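Local coordinates for WbbM protein (Klebsiella pneumoniae, PDB 6U4B), which acts as a bifunctional glycosyltransferase that polymerises O-antigen polysaccharide, assembles as a trimer and binds magnesium, at residues N167-Y172 against L178-Y183; A444-D449 against G456-K461; E130-I135 against Q281-S286; T83-V88 against D221-Y226. All coordinates share one frame; numbering follows the deposited sequence.

Contact 1 (N167-Y172 against L178-Y183); sequences NNYDHY and LHIRDY
L178 lies across one face of the Y172 ring, its CD1 near the centre at 4.0 Å from the ring centroid, while its CB presses on the backbone carbonyl oxygen Y172 O. The second methyl, CD2, reaches the phenolic end of the same ring. At H179 the contact passes to the backbone: H179 O sits at the ring edge, near its plane, 3.3 Å from Y172 CE1. One water is hydrogen-bonded to Y172 OH at 2.9 Å, accepts from H179 N and donates to D182 OD2, so the phenol is tied through solvent to the beginning of helix 180-193. Helices 168-173 and 180-193 are successive helices of the DUF4422 region, joined by a short connection and packed on each other through these residues; the first is started by N167, whose OD1 caps D170 N at 2.8 Å. In I180, CG1 is anti to the backbone N (chi1 -169°), and the bend at chi2 (58°) then carries CD1 over a face of the Y169 ring, offset toward the rim and 4.0 Å from the centroid; CG1 meets Y169 OH. The same CD1 also approaches Y172 CD1 obliquely. D182 adds its CB beside Y172 OH, and its OD2 is further bonded to Y246. Y183 covers the face of Y172 opposite L178, with CB 3.6 Å from the centroid and almost on the ring normal. Its own ring is slid aside from that of Y172, the planes 21° apart with little overlap, and it meets Y169 CD2 at its edge through CE1, 4.0 Å away; Y183 OH is bonded to N205.

Contact 2 (A444-D449 against G456-K461); sequences AMSASD and GEYLQK
The ring of Y458 receives two serine hydroxyls, S446 OG and S448 OG, both of which approach it obliquely. S446 sits at the root of the ring: its OG lies 3.4 Å from Y458 CB, and its CB is 3.7 Å from Y458 CG. S448 comes in further along, where its OG is 3.5 Å from Y458 CE1. The loop is extended here, so alternate side chains, S446 and S448, turn to the helix while A447 between them points away. Neither hydroxyl spends its hydrogen bonding on the ring. With chi1 at 70°, S446 OG is tucked between its own backbone N and carbonyl carbon, and it is bonded to M453 O; S448 OG is bonded to D450 N, two residues on, as in an ST turn. Both polar groups therefore find partners within the loop and offer the tyrosine a close but nonbonded surface. At its far end Y458 OH is held by D508 OD2 and W503 N, which anchors the phenolic end, while the two serines lie along the ring from its root to CE1. This small contact thus folds the segment that links helices 434-441 and 455-461 back over the second of them, in the glycosyltransferase family 8 region. L459 packs on M436 and V440 of helix 434-441, while S446 touches W503 and Y458 touches Y502, both in the loop between helices 489-499 and 505-513.

Contact 3 (E130-I135 against Q281-S286); sequences EEYEKI and QRTFVS
Y132 OH is gripped by two groups: T283 OG1, at a short 2.6 Å, and H106 ND1. T283 OG1 approaches the tyrosine at its ring edge, near the ring plane, and either hydroxyl could be the donor between them. The threonine oxygen is shared in turn, since it is also bonded to the backbone N of H106. Y132 and T283 are thus bonded to each other and each to H106, one to its side chain and one to its backbone, and both buried hydroxyls have partners. In T283, chi1 of 78° places OG1 between its backbone N and carbonyl carbon, pointing to the phenol. The two side chains that meet the helix, T283 and V285, are two residues apart on one side of strand 277-285, whereas F284 between them points away. This is the alternation of a beta strand in a mixed beta sheet: strand 277-285 runs parallel to strands 122-125 and 152-159, and helix 130-135, which follows strand 122-125 in the chain, is laid over the side that T283 and V285 face. V285 supplies the apolar half of the contact, its CG2 lying 3.7 Å from Y132 CZ and approaching the ring obliquely. With CG anti to the backbone N (chi1 173°), the Y132 side chain projects from the helix toward the strand and spans a wide gap, Y132 CA and V285 CA being 9.1 Å apart. F136 and L138 pack against the tyrosine as well, and V285 touches I128.

Contact 4 (T83-V88 against D221-Y226); sequences TAHYWV and DIFVDY
A histidine side chain, H85, is inserted among the aromatic residues of another helix, forming a buried cluster with F223 and Y226. Its NE2 and CD2 side faces F223, with NE2 3.3 Å from F223 CE1 and CD2 3.6 Å from F223 CZ. The two rings are turned 36° against each other, too oblique for either a stack or an edge-to-face pair, and their centroids are 5.1 Å apart. On Y226 the approach differs: CE1 of Y226 comes to the edge of the imidazole, near its plane, 3.8 Å from H85 CE1, and the rings, though not far from parallel, are slid apart and barely overlap. V88, one turn after H85, adds a looser touch, its CG1 lying 4.3 Å from F223 CZ. Helices 82-91 and 220-240 cross at -111° over these segments and keep their axes 11.5 Å apart, so long side chains have to fill the gap. H85 does so with CG anti to the backbone N (chi1 180°), its ring reaching out to the other helix. The contact belongs to the DUF4422 region, where V88 also packs on V98 and F100 of strand 97-102 and F223 on V98, so the place where the helices meet is backed by that strand; F231 adds an edge-to-face partner for H85. Since H85 NE2 is hydrogen-bonded to S227 OG, the imidazole can lie among carbon-rich rings with this nitrogen satisfied, and the bond probably fixes the rotation of the ring.

From the N terminus, contact 4 opens at 83-88 and contact 3 at 130-135. Contact 1 then opens and closes within a short turn, 167-172 to 178-183, so it lies inside both longer loops. Contact 4 closes at 221-226 and contact 3 only at 281-286; their segments alternate, and the two loops cross. Together they join helix 82-91 to helix 220-240 and helix 130-135 to strand 277-285, the last in chain order of the first mixed sheet, while contact 1 pairs two successive helices. Contact 2 follows in series, a local closure in the family 8 half, its centre about 68 Å from that of contact 1 on the opposite side of the chain's centre.

Contact 1 (N167-Y172 against L178-Y183)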
# COMPACT_ATOMS: atom_id res chain seq x y z
N ASN A 167 -66.18 3.93 -5.47
CA ASN A 167 -65.83 5.33 -5.24
C ASN A 167 -64.31 5.40 -5.07
O ASN A 167 -63.61 4.40 -5.22
CB ASN A 167 -66.59 5.89 -4.03
CG ASN A 167 -66.49 5.00 -2.81
OD1 ASN A 167 -65.43 4.45 -2.50
ND2 ASN A 167 -67.60 4.86 -2.09
N ASN A 168 -63.80 6.60 -4.76
CA ASN A 168 -62.35 6.78 -4.70
C ASN A 168 -61.73 6.02 -3.54
O ASN A 168 -60.61 5.50 -3.65
CB ASN A 168 -62.01 8.27 -4.61
CG ASN A 168 -62.28 9.01 -5.90
OD1 ASN A 168 -61.79 8.63 -6.97
ND2 ASN A 168 -63.08 10.07 -5.82
N TYR A 169 -62.44 5.94 -2.41
CA TYR A 169 -61.96 5.13 -1.29
C TYR A 169 -61.86 3.67 -1.69
O TYR A 169 -60.83 3.02 -1.50
CB TYR A 169 -62.88 5.30 -0.09
CG TYR A 169 -62.49 4.45 1.11
CD1 TYR A 169 -62.98 3.15 1.25
CD2 TYR A 169 -61.65 4.95 2.09
CE1 TYR A 169 -62.62 2.38 2.34
CE2 TYR A 169 -61.29 4.18 3.18
CZ TYR A 169 -61.78 2.90 3.30
OH TYR A 169 -61.43 2.13 4.38
N ASP A 170 -62.95 3.12 -2.25
CA ASP A 170 -62.95 1.73 -2.67
C ASP A 170 -61.91 1.46 -3.75
O ASP A 170 -61.40 0.34 -3.85
CB ASP A 170 -64.36 1.34 -3.15
CG ASP A 170 -64.49 -0.13 -3.46
OD1 ASP A 170 -64.02 -0.96 -2.65
OD2 ASP A 170 -65.10 -0.46 -4.50
N HIS A 171 -61.58 2.48 -4.55
CA HIS A 171 -60.57 2.30 -5.59
C HIS A 171 -59.19 2.07 -4.99
O HIS A 171 -58.38 1.32 -5.54
CB HIS A 171 -60.55 3.51 -6.52
CG HIS A 171 -59.77 3.30 -7.77
ND1 HIS A 171 -60.11 2.36 -8.72
CD2 HIS A 171 -58.65 3.91 -8.24
CE1 HIS A 171 -59.25 2.40 -9.72
NE2 HIS A 171 -58.35 3.33 -9.45
N TYR A 172 -58.89 2.72 -3.86
CA TYR A 172 -57.63 2.45 -3.18
C TYR A 172 -57.61 1.04 -2.62
O TYR A 172 -56.60 0.33 -2.73
CB TYR A 172 -57.39 3.48 -2.07
CG TYR A 172 -55.95 3.52 -1.58
CD1 TYR A 172 -55.44 2.53 -0.75
CD2 TYR A 172 -55.11 4.56 -1.96
CE1 TYR A 172 -54.12 2.57 -0.32
CE2 TYR A 172 -53.79 4.61 -1.53
CZ TYR A 172 -53.31 3.61 -0.71
OH TYR A 172 -52.00 3.66 -0.28
N LEU A 178 -51.98 -1.84 -3.55
CA LEU A 178 -52.37 -0.89 -2.52
C LEU A 178 -52.97 -1.62 -1.33
O LEU A 178 -53.54 -2.71 -1.46
CB LEU A 178 -53.39 0.12 -3.07
CG LEU A 178 -52.92 1.01 -4.22
CD1 LEU A 178 -54.05 1.89 -4.72
CD2 LEU A 178 -51.73 1.86 -3.78
N HIS A 179 -52.82 -1.02 -0.16
CA HIS A 179 -53.33 -1.57 1.09
C HIS A 179 -54.05 -0.45 1.83
O HIS A 179 -53.42 0.53 2.23
CB HIS A 179 -52.20 -2.17 1.92
CG HIS A 179 -51.43 -3.24 1.21
ND1 HIS A 179 -51.76 -4.58 1.30
CD2 HIS A 179 -50.37 -3.17 0.38
CE1 HIS A 179 -50.92 -5.29 0.57
NE2 HIS A 179 -50.07 -4.46 -0.01
N ILE A 180 -55.37 -0.60 2.00
CA ILE A 180 -56.21 0.49 2.46
C ILE A 180 -55.81 0.98 3.85
O ILE A 180 -56.07 2.14 4.19
CB ILE A 180 -57.69 0.07 2.41
CG1 ILE A 180 -58.60 1.28 2.63
CG2 ILE A 180 -57.97 -1.03 3.42
CD1 ILE A 180 -58.40 2.38 1.61
N ARG A 181 -55.18 0.12 4.66
CA ARG A 181 -54.74 0.54 5.98
C ARG A 181 -53.76 1.71 5.90
O ARG A 181 -53.72 2.55 6.81
CB ARG A 181 -54.11 -0.64 6.73
CG ARG A 181 -52.71 -1.01 6.26
CD ARG A 181 -52.16 -2.20 7.03
NE ARG A 181 -52.88 -3.43 6.72
CZ ARG A 181 -52.50 -4.30 5.78
NH1 ARG A 181 -53.22 -5.39 5.57
NH2 ARG A 181 -51.41 -4.07 5.07
N ASP A 182 -52.97 1.78 4.83
CA ASP A 182 -52.06 2.90 4.65
C ASP A 182 -52.82 4.19 4.37
O ASP A 182 -52.48 5.25 4.91
CB ASP A 182 -51.07 2.61 3.53
CG ASP A 182 -50.24 1.36 3.79
OD1 ASP A 182 -49.99 1.05 4.98
OD2 ASP A 182 -49.83 0.70 2.81
N TYR A 183 -53.85 4.12 3.52
CA TYR A 183 -54.65 5.30 3.23
C TYR A 183 -55.51 5.69 4.42
O TYR A 183 -55.70 6.88 4.70
CB TYR A 183 -55.52 5.04 1.99
CG TYR A 183 -56.38 6.22 1.57
CD1 TYR A 183 -57.75 6.07 1.39
CD2 TYR A 183 -55.82 7.47 1.37
CE1 TYR A 183 -58.54 7.14 1.01
CE2 TYR A 183 -56.61 8.55 0.99
CZ TYR A 183 -57.96 8.38 0.81
OH TYR A 183 -58.74 9.45 0.43
O HOH W 1 -50.78 1.04 0.22

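Contact 2 (A444-D449 against G456-K461)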
# COMPACT_ATOMS: atom_id res chain seq x y z
N ALA A 444 -2.22 -8.16 -45.75
CA ALA A 444 -3.23 -8.84 -44.95
C ALA A 444 -4.61 -8.64 -45.56
O ALA A 444 -4.96 -7.54 -45.99
CB ALA A 444 -3.21 -8.33 -43.51
N MET A 445 -5.40 -9.71 -45.60
CA MET A 445 -6.71 -9.68 -46.24
C MET A 445 -7.71 -8.96 -45.33
O MET A 445 -7.89 -9.35 -44.17
CB MET A 445 -7.19 -11.09 -46.55
CG MET A 445 -6.34 -11.83 -47.58
SD MET A 445 -6.25 -10.98 -49.17
CE MET A 445 -5.55 -12.27 -50.19
N SER A 446 -8.36 -7.93 -45.87
CA SER A 446 -9.40 -7.24 -45.14
C SER A 446 -10.73 -7.99 -45.26
O SER A 446 -10.88 -8.92 -46.06
CB SER A 446 -9.56 -5.81 -45.66
OG SER A 446 -10.12 -5.80 -46.97
N ALA A 447 -11.70 -7.58 -44.45
CA ALA A 447 -13.02 -8.18 -44.47
C ALA A 447 -14.05 -7.12 -44.12
O ALA A 447 -13.98 -6.52 -43.05
CB ALA A 447 -13.11 -9.36 -43.49
N SER A 448 -14.99 -6.89 -45.03
CA SER A 448 -16.05 -5.90 -44.84
C SER A 448 -17.18 -6.22 -45.81
O SER A 448 -17.20 -7.28 -46.44
CB SER A 448 -15.51 -4.48 -45.04
OG SER A 448 -15.23 -4.24 -46.41
N ASP A 449 -18.13 -5.29 -45.92
CA ASP A 449 -19.22 -5.45 -46.88
C ASP A 449 -18.74 -5.36 -48.32
O ASP A 449 -19.47 -5.80 -49.22
CB ASP A 449 -20.31 -4.41 -46.63
CG ASP A 449 -21.16 -4.73 -45.41
OD1 ASP A 449 -21.33 -5.93 -45.10
OD2 ASP A 449 -21.67 -3.79 -44.78
N GLY A 456 -4.12 -2.55 -48.01
CA GLY A 456 -3.80 -1.30 -48.69
C GLY A 456 -4.89 -0.88 -49.66
O GLY A 456 -5.27 0.29 -49.70
N GLU A 457 -5.39 -1.82 -50.46
CA GLU A 457 -6.48 -1.50 -51.37
C GLU A 457 -7.75 -1.14 -50.60
O GLU A 457 -8.50 -0.24 -51.00
CB GLU A 457 -6.74 -2.66 -52.32
CG GLU A 457 -7.64 -2.29 -53.50
CD GLU A 457 -8.17 -3.50 -54.23
OE1 GLU A 457 -7.43 -4.50 -54.36
OE2 GLU A 457 -9.34 -3.45 -54.67
N TYR A 458 -8.02 -1.85 -49.50
CA TYR A 458 -9.18 -1.55 -48.67
C TYR A 458 -9.13 -0.13 -48.13
O TYR A 458 -10.15 0.58 -48.12
CB TYR A 458 -9.28 -2.56 -47.52
CG TYR A 458 -10.30 -2.22 -46.45
CD1 TYR A 458 -11.65 -2.43 -46.66
CD2 TYR A 458 -9.90 -1.70 -45.22
CE1 TYR A 458 -12.59 -2.13 -45.69
CE2 TYR A 458 -10.83 -1.39 -44.24
CZ TYR A 458 -12.17 -1.61 -44.48
OH TYR A 458 -13.10 -1.31 -43.51
N LEU A 459 -7.95 0.32 -47.69
CA LEU A 459 -7.83 1.67 -47.16
C LEU A 459 -8.06 2.71 -48.25
O LEU A 459 -8.68 3.75 -47.99
CB LEU A 459 -6.45 1.85 -46.52
CG LEU A 459 -6.13 1.01 -45.28
CD1 LEU A 459 -4.97 1.62 -44.49
CD2 LEU A 459 -7.36 0.83 -44.40
N GLN A 460 -7.58 2.45 -49.47
CA GLN A 460 -7.72 3.44 -50.53
C GLN A 460 -9.14 3.48 -51.10
O GLN A 460 -9.65 4.56 -51.40
CB GLN A 460 -6.72 3.16 -51.65
CG GLN A 460 -5.41 3.91 -51.51
CD GLN A 460 -4.56 3.84 -52.76
OE1 GLN A 460 -4.16 2.77 -53.20
NE2 GLN A 460 -4.27 5.00 -53.34
N LYS A 461 -9.77 2.32 -51.26
CA LYS A 461 -11.08 2.26 -51.92
C LYS A 461 -12.22 2.46 -50.93
O LYS A 461 -13.07 3.34 -51.12
CB LYS A 461 -11.22 0.93 -52.66
CG LYS A 461 -10.13 0.66 -53.69
CD LYS A 461 -10.20 1.66 -54.84
CE LYS A 461 -9.06 1.42 -55.83
NZ LYS A 461 -9.06 0.03 -56.36

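Contact 3 (E130-I135 against Q281-S286)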
# COMPACT_ATOMS: atom_id res chain seq x y z
N GLU A 130 -39.89 19.09 -32.66
CA GLU A 130 -40.35 20.48 -32.70
C GLU A 130 -41.85 20.57 -32.98
O GLU A 130 -42.51 21.49 -32.47
CB GLU A 130 -39.55 21.26 -33.74
CG GLU A 130 -38.26 21.85 -33.20
CD GLU A 130 -37.34 22.39 -34.28
OE1 GLU A 130 -36.38 21.68 -34.65
OE2 GLU A 130 -37.58 23.51 -34.77
N GLU A 131 -42.40 19.65 -33.77
CA GLU A 131 -43.85 19.64 -33.99
C GLU A 131 -44.60 19.31 -32.71
O GLU A 131 -45.67 19.88 -32.45
CB GLU A 131 -44.21 18.64 -35.09
CG GLU A 131 -45.70 18.52 -35.34
CD GLU A 131 -46.07 17.25 -36.09
OE1 GLU A 131 -45.19 16.38 -36.24
OE2 GLU A 131 -47.23 17.12 -36.51
N TYR A 132 -44.07 18.38 -31.92
CA TYR A 132 -44.70 18.02 -30.65
C TYR A 132 -44.85 19.23 -29.74
O TYR A 132 -45.93 19.48 -29.19
CB TYR A 132 -43.87 16.93 -29.96
CG TYR A 132 -44.31 16.56 -28.56
CD1 TYR A 132 -45.38 15.71 -28.35
CD2 TYR A 132 -43.64 17.06 -27.45
CE1 TYR A 132 -45.79 15.36 -27.08
CE2 TYR A 132 -44.04 16.72 -26.17
CZ TYR A 132 -45.12 15.87 -25.99
OH TYR A 132 -45.52 15.53 -24.72
N GLU A 133 -43.78 20.01 -29.59
CA GLU A 133 -43.82 21.18 -28.72
C GLU A 133 -44.71 22.28 -29.30
O GLU A 133 -45.25 23.10 -28.55
CB GLU A 133 -42.41 21.70 -28.49
CG GLU A 133 -41.53 20.73 -27.71
CD GLU A 133 -40.06 21.11 -27.76
OE1 GLU A 133 -39.40 20.82 -28.79
OE2 GLU A 133 -39.56 21.70 -26.78
N LYS A 134 -44.88 22.30 -30.63
CA LYS A 134 -45.72 23.32 -31.25
C LYS A 134 -47.20 23.01 -31.08
O LYS A 134 -47.98 23.88 -30.67
CB LYS A 134 -45.37 23.45 -32.74
CG LYS A 134 -46.15 24.53 -33.47
CD LYS A 134 -45.66 25.92 -33.11
CE LYS A 134 -46.43 27.01 -33.86
NZ LYS A 134 -47.84 27.15 -33.40
N ILE A 135 -47.62 21.78 -31.40
CA ILE A 135 -49.05 21.48 -31.41
C ILE A 135 -49.60 21.42 -29.99
O ILE A 135 -50.78 21.74 -29.76
CB ILE A 135 -49.32 20.17 -32.17
CG1 ILE A 135 -48.74 18.96 -31.42
CG2 ILE A 135 -48.76 20.24 -33.58
CD1 ILE A 135 -49.12 17.63 -32.04
N GLN A 281 -55.62 18.46 -21.69
CA GLN A 281 -55.38 17.11 -22.19
C GLN A 281 -54.00 16.62 -21.76
O GLN A 281 -53.08 17.40 -21.53
CB GLN A 281 -55.50 17.07 -23.71
CG GLN A 281 -56.88 17.42 -24.26
CD GLN A 281 -56.97 17.20 -25.77
OE1 GLN A 281 -56.47 18.00 -26.55
NE2 GLN A 281 -57.61 16.11 -26.17
N ARG A 282 -53.87 15.29 -21.67
CA ARG A 282 -52.61 14.64 -21.38
C ARG A 282 -51.97 14.14 -22.67
O ARG A 282 -52.67 13.71 -23.59
CB ARG A 282 -52.79 13.45 -20.42
CG ARG A 282 -53.41 13.80 -19.09
CD ARG A 282 -53.43 12.60 -18.15
NE ARG A 282 -54.51 11.66 -18.45
CZ ARG A 282 -55.73 11.73 -17.94
NH1 ARG A 282 -56.06 12.72 -17.11
NH2 ARG A 282 -56.65 10.83 -18.27
N THR A 283 -50.65 14.20 -22.73
CA THR A 283 -49.90 13.67 -23.86
C THR A 283 -49.07 12.46 -23.44
O THR A 283 -48.77 12.27 -22.26
CB THR A 283 -48.99 14.73 -24.49
OG1 THR A 283 -47.81 14.89 -23.69
CG2 THR A 283 -49.70 16.07 -24.60
N PHE A 284 -48.71 11.65 -24.43
CA PHE A 284 -47.79 10.54 -24.21
C PHE A 284 -46.86 10.43 -25.41
O PHE A 284 -47.29 10.52 -26.56
CB PHE A 284 -48.51 9.21 -24.00
CG PHE A 284 -47.57 8.03 -23.89
CD1 PHE A 284 -47.49 7.10 -24.91
CD2 PHE A 284 -46.75 7.88 -22.79
CE1 PHE A 284 -46.62 6.02 -24.82
CE2 PHE A 284 -45.88 6.81 -22.69
CZ PHE A 284 -45.82 5.88 -23.71
N VAL A 285 -45.57 10.22 -25.13
CA VAL A 285 -44.53 10.08 -26.14
C VAL A 285 -44.17 8.61 -26.22
O VAL A 285 -43.64 8.04 -25.26
CB VAL A 285 -43.31 10.95 -25.80
CG1 VAL A 285 -42.22 10.74 -26.84
CG2 VAL A 285 -43.71 12.41 -25.72
N SER A 286 -44.43 7.99 -27.38
CA SER A 286 -44.30 6.55 -27.51
C SER A 286 -42.88 6.08 -27.77
O SER A 286 -42.57 4.91 -27.52
CB SER A 286 -45.23 6.04 -28.62
OG SER A 286 -45.16 6.88 -29.76

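Contact 4 (T83-V88 against D221-Y226)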
# COMPACT_ATOMS: atom_id res chain seq x y z
N THR A 83 -40.27 13.79 -4.58
CA THR A 83 -38.91 14.25 -4.32
C THR A 83 -38.56 15.47 -5.17
O THR A 83 -37.82 16.35 -4.72
CB THR A 83 -37.90 13.12 -4.57
OG1 THR A 83 -37.94 12.73 -5.94
CG2 THR A 83 -38.24 11.92 -3.71
N ALA A 84 -39.08 15.54 -6.40
CA ALA A 84 -38.92 16.75 -7.20
C ALA A 84 -39.73 17.89 -6.61
O ALA A 84 -39.23 19.02 -6.47
CB ALA A 84 -39.32 16.48 -8.65
N HIS A 85 -40.99 17.62 -6.27
CA HIS A 85 -41.83 18.59 -5.58
C HIS A 85 -41.13 19.13 -4.34
O HIS A 85 -41.01 20.35 -4.16
CB HIS A 85 -43.17 17.93 -5.22
CG HIS A 85 -44.14 18.83 -4.50
ND1 HIS A 85 -45.42 18.43 -4.20
CD2 HIS A 85 -44.01 20.08 -4.02
CE1 HIS A 85 -46.05 19.40 -3.57
NE2 HIS A 85 -45.21 20.42 -3.44
N TYR A 86 -40.65 18.23 -3.48
CA TYR A 86 -39.99 18.65 -2.25
C TYR A 86 -38.77 19.52 -2.54
O TYR A 86 -38.57 20.56 -1.91
CB TYR A 86 -39.59 17.43 -1.42
CG TYR A 86 -38.95 17.76 -0.09
CD1 TYR A 86 -37.57 17.95 0.01
CD2 TYR A 86 -39.71 17.88 1.06
CE1 TYR A 86 -36.98 18.25 1.22
CE2 TYR A 86 -39.13 18.18 2.27
CZ TYR A 86 -37.77 18.37 2.35
OH TYR A 86 -37.19 18.68 3.56
N TRP A 87 -37.94 19.10 -3.50
CA TRP A 87 -36.70 19.82 -3.79
C TRP A 87 -36.98 21.23 -4.29
O TRP A 87 -36.30 22.18 -3.89
CB TRP A 87 -35.86 19.04 -4.80
CG TRP A 87 -34.56 19.72 -5.13
CD1 TRP A 87 -33.38 19.59 -4.46
CD2 TRP A 87 -34.32 20.64 -6.20
NE1 TRP A 87 -32.41 20.37 -5.06
CE2 TRP A 87 -32.97 21.02 -6.12
CE3 TRP A 87 -35.12 21.18 -7.22
CZ2 TRP A 87 -32.39 21.92 -7.03
CZ3 TRP A 87 -34.55 22.06 -8.11
CH2 TRP A 87 -33.20 22.43 -8.01
N VAL A 88 -37.97 21.38 -5.18
CA VAL A 88 -38.33 22.71 -5.65
C VAL A 88 -38.87 23.55 -4.51
O VAL A 88 -38.54 24.74 -4.37
CB VAL A 88 -39.35 22.60 -6.81
CG1 VAL A 88 -39.85 23.98 -7.20
CG2 VAL A 88 -38.73 21.89 -8.00
N ASP A 221 -48.51 30.96 -4.57
CA ASP A 221 -49.00 30.93 -3.20
C ASP A 221 -49.78 29.65 -2.90
O ASP A 221 -49.71 29.12 -1.79
CB ASP A 221 -49.86 32.16 -2.93
CG ASP A 221 -49.04 33.42 -2.81
OD1 ASP A 221 -47.95 33.37 -2.19
OD2 ASP A 221 -49.47 34.47 -3.34
N ILE A 222 -50.51 29.13 -3.89
CA ILE A 222 -51.20 27.86 -3.70
C ILE A 222 -50.19 26.72 -3.60
O ILE A 222 -50.42 25.75 -2.87
CB ILE A 222 -52.21 27.64 -4.84
CG1 ILE A 222 -53.22 28.79 -4.88
CG2 ILE A 222 -52.94 26.31 -4.67
CD1 ILE A 222 -54.37 28.57 -5.85
N PHE A 223 -49.08 26.81 -4.33
CA PHE A 223 -48.07 25.76 -4.28
C PHE A 223 -47.41 25.67 -2.91
O PHE A 223 -47.20 24.57 -2.38
CB PHE A 223 -47.02 25.99 -5.37
CG PHE A 223 -45.79 25.14 -5.22
CD1 PHE A 223 -45.80 23.80 -5.59
CD2 PHE A 223 -44.62 25.67 -4.71
CE1 PHE A 223 -44.67 23.02 -5.46
CE2 PHE A 223 -43.48 24.89 -4.57
CZ PHE A 223 -43.51 23.56 -4.95
N VAL A 224 -47.08 26.82 -2.31
CA VAL A 224 -46.44 26.81 -1.00
C VAL A 224 -47.40 26.28 0.06
O VAL A 224 -47.02 25.46 0.91
CB VAL A 224 -45.93 28.22 -0.64
CG1 VAL A 224 -45.60 28.31 0.85
CG2 VAL A 224 -44.72 28.57 -1.47
N ASP A 225 -48.65 26.73 0.04
CA ASP A 225 -49.63 26.27 1.02
C ASP A 225 -49.87 24.77 0.90
O ASP A 225 -49.89 24.05 1.90
CB ASP A 225 -50.94 27.04 0.86
CG ASP A 225 -51.97 26.65 1.89
OD1 ASP A 225 -51.87 27.11 3.05
OD2 ASP A 225 -52.89 25.86 1.56
N TYR A 226 -50.04 24.29 -0.33
CA TYR A 226 -50.23 22.85 -0.54
C TYR A 226 -49.00 22.06 -0.12
O TYR A 226 -49.12 20.96 0.43
CB TYR A 226 -50.58 22.58 -2.00
CG TYR A 226 -50.63 21.11 -2.37
CD1 TYR A 226 -49.82 20.60 -3.38
CD2 TYR A 226 -51.47 20.24 -1.69
CE1 TYR A 226 -49.86 19.26 -3.72
CE2 TYR A 226 -51.51 18.90 -2.02
CZ TYR A 226 -50.71 18.41 -3.03
OH TYR A 226 -50.75 17.08 -3.36